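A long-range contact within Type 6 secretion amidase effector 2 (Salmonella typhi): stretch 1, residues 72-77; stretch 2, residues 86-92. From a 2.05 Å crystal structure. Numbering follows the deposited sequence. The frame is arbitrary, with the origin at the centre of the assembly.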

ATOM      1  N   ASN A  72       2.391   6.926  -6.281  1.00 25.95           N
ATOM      2  CA  ASN A  72       2.704   5.602  -5.758  1.00 25.52           C
ATOM      3  C   ASN A  72       2.713   5.634  -4.233  1.00 25.39           C
ATOM      4  O   ASN A  72       3.043   6.650  -3.615  1.00 24.48           O
ATOM      5  CB  ASN A  72       4.042   5.081  -6.311  1.00 24.42           C
ATOM      6  CG  ASN A  72       5.235   5.970  -5.963  1.00 33.58           C
ATOM      7  OD1 ASN A  72       5.614   6.111  -4.802  1.00 33.69           O
ATOM      8  ND2 ASN A  72       5.848   6.548  -6.984  1.00 37.79           N
ATOM      9  N   HIS A  73       2.304   4.522  -3.625  1.00 21.85           N
ATOM     10  CA  HIS A  73       2.166   4.471  -2.175  1.00 20.57           C
ATOM     11  C   HIS A  73       2.164   3.015  -1.737  1.00 16.76           C
ATOM     12  O   HIS A  73       1.767   2.128  -2.492  1.00 15.35           O
ATOM     13  CB  HIS A  73       0.889   5.188  -1.707  1.00 17.19           C
ATOM     14  CG  HIS A  73       0.824   5.432  -0.226  1.00 17.94           C
ATOM     15  ND1 HIS A  73       1.737   6.222   0.440  1.00 17.46           N
ATOM     16  CD2 HIS A  73      -0.042   4.986   0.713  1.00 15.30           C
ATOM     17  CE1 HIS A  73       1.446   6.237   1.729  1.00 18.96           C
ATOM     18  NE2 HIS A  73       0.365   5.502   1.922  1.00 19.21           N
ATOM     19  N   ALA A  74       2.636   2.782  -0.516  1.00 17.45           N
ATOM     20  CA  ALA A  74       2.637   1.460   0.093  1.00 17.33           C
ATOM     21  C   ALA A  74       2.174   1.600   1.533  1.00 16.85           C
ATOM     22  O   ALA A  74       2.313   2.669   2.135  1.00 17.69           O
ATOM     23  CB  ALA A  74       4.025   0.798   0.029  1.00 18.92           C
ATOM     24  N   ALA A  75       1.611   0.527   2.085  1.00 16.15           N
ATOM     25  CA  ALA A  75       1.027   0.620   3.418  1.00 17.65           C
ATOM     26  C   ALA A  75       0.765  -0.778   3.963  1.00 15.81           C
ATOM     27  O   ALA A  75       0.894  -1.777   3.253  1.00 14.70           O
ATOM     28  CB  ALA A  75      -0.270   1.445   3.397  1.00 14.77           C
ATOM     29  N   PHE A  76       0.400  -0.833   5.244  1.00 13.70           N
ATOM     30  CA  PHE A  76      -0.119  -2.049   5.860  1.00 18.58           C
ATOM     31  C   PHE A  76      -1.641  -1.992   5.871  1.00 18.25           C
ATOM     32  O   PHE A  76      -2.224  -1.003   6.323  1.00 17.59           O
ATOM     33  CB  PHE A  76       0.378  -2.230   7.298  1.00 15.75           C
ATOM     34  CG  PHE A  76       1.870  -2.394   7.438  1.00 18.66           C
ATOM     35  CD1 PHE A  76       2.483  -3.615   7.158  1.00 17.95           C
ATOM     36  CD2 PHE A  76       2.652  -1.347   7.887  1.00 16.27           C
ATOM     37  CE1 PHE A  76       3.848  -3.777   7.318  1.00 14.73           C
ATOM     38  CE2 PHE A  76       4.022  -1.500   8.049  1.00 15.24           C
ATOM     39  CZ  PHE A  76       4.620  -2.723   7.754  1.00 18.16           C
ATOM     40  N   PHE A  77      -2.282  -3.059   5.402  1.00 20.04           N
ATOM     41  CA  PHE A  77      -3.738  -3.136   5.448  1.00 20.54           C
ATOM     42  C   PHE A  77      -4.228  -3.303   6.885  1.00 20.50           C
ATOM     43  O   PHE A  77      -3.663  -4.082   7.657  1.00 21.05           O
ATOM     44  CB  PHE A  77      -4.220  -4.306   4.599  1.00 13.28           C
ATOM     45  CG  PHE A  77      -5.690  -4.542   4.669  1.00 17.84           C
ATOM     46  CD1 PHE A  77      -6.565  -3.743   3.946  1.00 15.65           C
ATOM     47  CD2 PHE A  77      -6.203  -5.579   5.438  1.00 18.39           C
ATOM     48  CE1 PHE A  77      -7.946  -3.969   3.999  1.00 19.07           C
ATOM     49  CE2 PHE A  77      -7.570  -5.814   5.496  1.00 20.22           C
ATOM     50  CZ  PHE A  77      -8.445  -5.011   4.776  1.00 20.16           C
ATOM     51  N   TRP A  86      -8.990   1.033   5.585  1.00 21.09           N
ATOM     52  CA  TRP A  86      -8.116   1.628   6.588  1.00 20.97           C
ATOM     53  C   TRP A  86      -6.720   1.026   6.440  1.00 17.67           C
ATOM     54  O   TRP A  86      -6.582  -0.198   6.401  1.00 17.51           O
ATOM     55  CB  TRP A  86      -8.662   1.365   7.989  1.00 21.31           C
ATOM     56  CG  TRP A  86      -9.775   2.279   8.391  1.00 18.99           C
ATOM     57  CD1 TRP A  86     -11.117   2.017   8.337  1.00 22.65           C
ATOM     58  CD2 TRP A  86      -9.644   3.599   8.918  1.00 18.08           C
ATOM     59  NE1 TRP A  86     -11.826   3.095   8.806  1.00 23.17           N
ATOM     60  CE2 TRP A  86     -10.947   4.083   9.165  1.00 19.97           C
ATOM     61  CE3 TRP A  86      -8.550   4.420   9.216  1.00 22.00           C
ATOM     62  CZ2 TRP A  86     -11.185   5.354   9.686  1.00 18.95           C
ATOM     63  CZ3 TRP A  86      -8.791   5.687   9.737  1.00 23.95           C
ATOM     64  CH2 TRP A  86     -10.098   6.137   9.965  1.00 19.40           C
ATOM     65  N   VAL A  87      -5.696   1.882   6.326  1.00 17.62           N
ATOM     66  CA  VAL A  87      -4.310   1.435   6.223  1.00 17.35           C
ATOM     67  C   VAL A  87      -3.476   2.084   7.325  1.00 22.10           C
ATOM     68  O   VAL A  87      -3.874   3.072   7.941  1.00 17.24           O
ATOM     69  CB  VAL A  87      -3.683   1.744   4.842  1.00 20.44           C
ATOM     70  CG1 VAL A  87      -4.575   1.233   3.703  1.00 14.38           C
ATOM     71  CG2 VAL A  87      -3.403   3.241   4.699  1.00 17.41           C
HETATM   72  N   MSE A  88      -2.301   1.508   7.560  1.00 17.32           N
HETATM   73  CA  MSE A  88      -1.259   2.089   8.407  1.00 14.39           C
HETATM   74  C   MSE A  88      -0.060   2.495   7.539  1.00 17.94           C
HETATM   75  O   MSE A  88       0.503   1.649   6.813  1.00 20.80           O
HETATM   76  CB  MSE A  88      -0.852   1.073   9.486  1.00 16.29           C
HETATM   77  CG  MSE A  88       0.150   1.565  10.531  1.00 14.97           C
HETATM   78 SE   MSE A  88      -0.709   2.778  11.794  1.00 19.49          SE
HETATM   79  CE  MSE A  88      -1.861   1.477  12.859  1.00  8.56           C
ATOM     80  N   ASP A  89       0.326   3.773   7.564  1.00 14.96           N
ATOM     81  CA  ASP A  89       1.363   4.224   6.644  1.00 13.94           C
ATOM     82  C   ASP A  89       2.147   5.397   7.223  1.00 19.62           C
ATOM     83  O   ASP A  89       1.978   5.792   8.381  1.00 20.83           O
ATOM     84  CB  ASP A  89       0.771   4.564   5.261  1.00 15.34           C
ATOM     85  CG  ASP A  89      -0.307   5.657   5.298  1.00 22.32           C
ATOM     86  OD1 ASP A  89      -0.564   6.255   6.362  1.00 19.09           O
ATOM     87  OD2 ASP A  89      -0.898   5.918   4.223  1.00 22.62           O
ATOM     88  N   GLN A  90       3.048   5.924   6.400  1.00 17.51           N
ATOM     89  CA  GLN A  90       3.790   7.136   6.697  1.00 16.69           C
ATOM     90  C   GLN A  90       4.171   7.767   5.367  1.00 18.65           C
ATOM     91  O   GLN A  90       4.081   7.134   4.314  1.00 17.39           O
ATOM     92  CB  GLN A  90       5.048   6.849   7.536  1.00 19.70           C
ATOM     93  CG  GLN A  90       6.251   6.437   6.680  1.00 17.96           C
ATOM     94  CD  GLN A  90       7.512   6.153   7.483  1.00 21.82           C
ATOM     95  OE1 GLN A  90       7.503   6.174   8.715  1.00 21.23           O
ATOM     96  NE2 GLN A  90       8.608   5.878   6.780  1.00 19.80           N
ATOM     97  N   TRP A  91       4.601   9.024   5.419  1.00 16.86           N
ATOM     98  CA  TRP A  91       5.311   9.647   4.305  1.00 19.08           C
ATOM     99  C   TRP A  91       6.085  10.846   4.851  1.00 24.68           C
ATOM    100  O   TRP A  91       6.082  11.116   6.058  1.00 25.33           O
ATOM    101  CB  TRP A  91       4.376  10.005   3.136  1.00 17.05           C
ATOM    102  CG  TRP A  91       3.227  10.956   3.416  1.00 18.41           C
ATOM    103  CD1 TRP A  91       3.240  12.317   3.284  1.00 21.64           C
ATOM    104  CD2 TRP A  91       1.896  10.606   3.830  1.00 17.04           C
ATOM    105  NE1 TRP A  91       2.004  12.838   3.608  1.00 21.20           N
ATOM    106  CE2 TRP A  91       1.163  11.809   3.946  1.00 18.41           C
ATOM    107  CE3 TRP A  91       1.254   9.394   4.115  1.00 19.04           C
ATOM    108  CZ2 TRP A  91      -0.183  11.836   4.339  1.00 21.24           C
ATOM    109  CZ3 TRP A  91      -0.089   9.427   4.510  1.00 18.21           C
ATOM    110  CH2 TRP A  91      -0.788  10.640   4.615  1.00 16.76           C
ATOM    111  N   LYS A  92       6.776  11.553   3.949  1.00 23.14           N
ATOM    112  CA  LYS A  92       7.821  12.482   4.373  1.00 25.85           C
ATOM    113  C   LYS A  92       7.279  13.754   5.024  1.00 28.19           C
ATOM    114  O   LYS A  92       8.042  14.448   5.702  1.00 30.27           O
ATOM    115  CB  LYS A  92       8.710  12.846   3.180  1.00 22.98           C
TER
HETATM  116  O   HOH W   1       3.608   3.337   4.548  1.00 14.51           O

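The most distinctive feature of this contact is a buried polar pair placed just where the regular strand pairing gives out. NE2 of His73 donates a hydrogen bond to OD2 of Asp89 across 2.7 Å, with an N-H...O angle of 152°. The carboxylate oxygen lies near the plane of the imidazole, at the ring edge, where the N-H bond of NE2 points, so the geometry suits a short bond. Both residues direct their CA-to-CB bonds toward the opposing stretch, with chi1 t for His73 and p for Asp89.

Beyond this pair the backbones run as two antiparallel strands, 74-77 and 86-89, whose N-to-C directions differ by 125°, well short of the 180° of an ideal antiparallel pair. Phe76 and Met88, the latter modelled as selenomethionine, form the hydrogen-bonded bridge. N of Phe76 donates to O of Met88 at 2.9 Å and an almost linear 175°, and N of Met88 returns a bond to O of Phe76 at 2.8 Å and 166°. The two residues thus satisfy each other's backbone groups in a closed ring. The same carbonyl also receives a CA-H...O contact, since CA of Val87 lies 3.2 Å from O of Phe76; the angle of 125° at the hydrogen marks it as much less direct than the amide bonds. Phe77 and Val87 follow as the non-hydrogen-bonded pair, with their CA atoms 4.7 Å apart.

At the same end of the pairing as the His73-Asp89 bond, a water takes over the bridging. It donates to O of Ala74 at 2.8 Å and accepts from N of Gln90 at 3.2 Å, linking backbone groups that do not bond to each other directly.

The alternation of the strands sorts their side chains. Phe76 and Met88 lie on one face of the sheet, where CB of Phe76 and CB of Met88 approach to 4.1 Å; the end of the selenomethionine then leads away from the first stretch, so the apolar meeting is made near the backbone. Phe77 and Val87 point to the other face. The small methyl of Ala75 sits close against the second strand, with its CB 3.7 Å from CB of Val87 and 3.5 Å from O of Met88. Its CB is also 3.8 Å from CB of Asp89, so the methyl packs beside the base of the side chain that receives the histidine bond.

Trp91 completes the surroundings of the imidazole. CE1 of His73 comes within 4.0 Å of CE3 of Trp91, and the planes of the imidazole and the six-membered ring are inclined at 76° with centroids 6.0 Å apart, an oblique arrangement. CE1 of His73 also lies 3.8 Å from O of Gln90, which is near the imidazole plane. Altogether the two stretches bury 353 Å² between them, counting both sides.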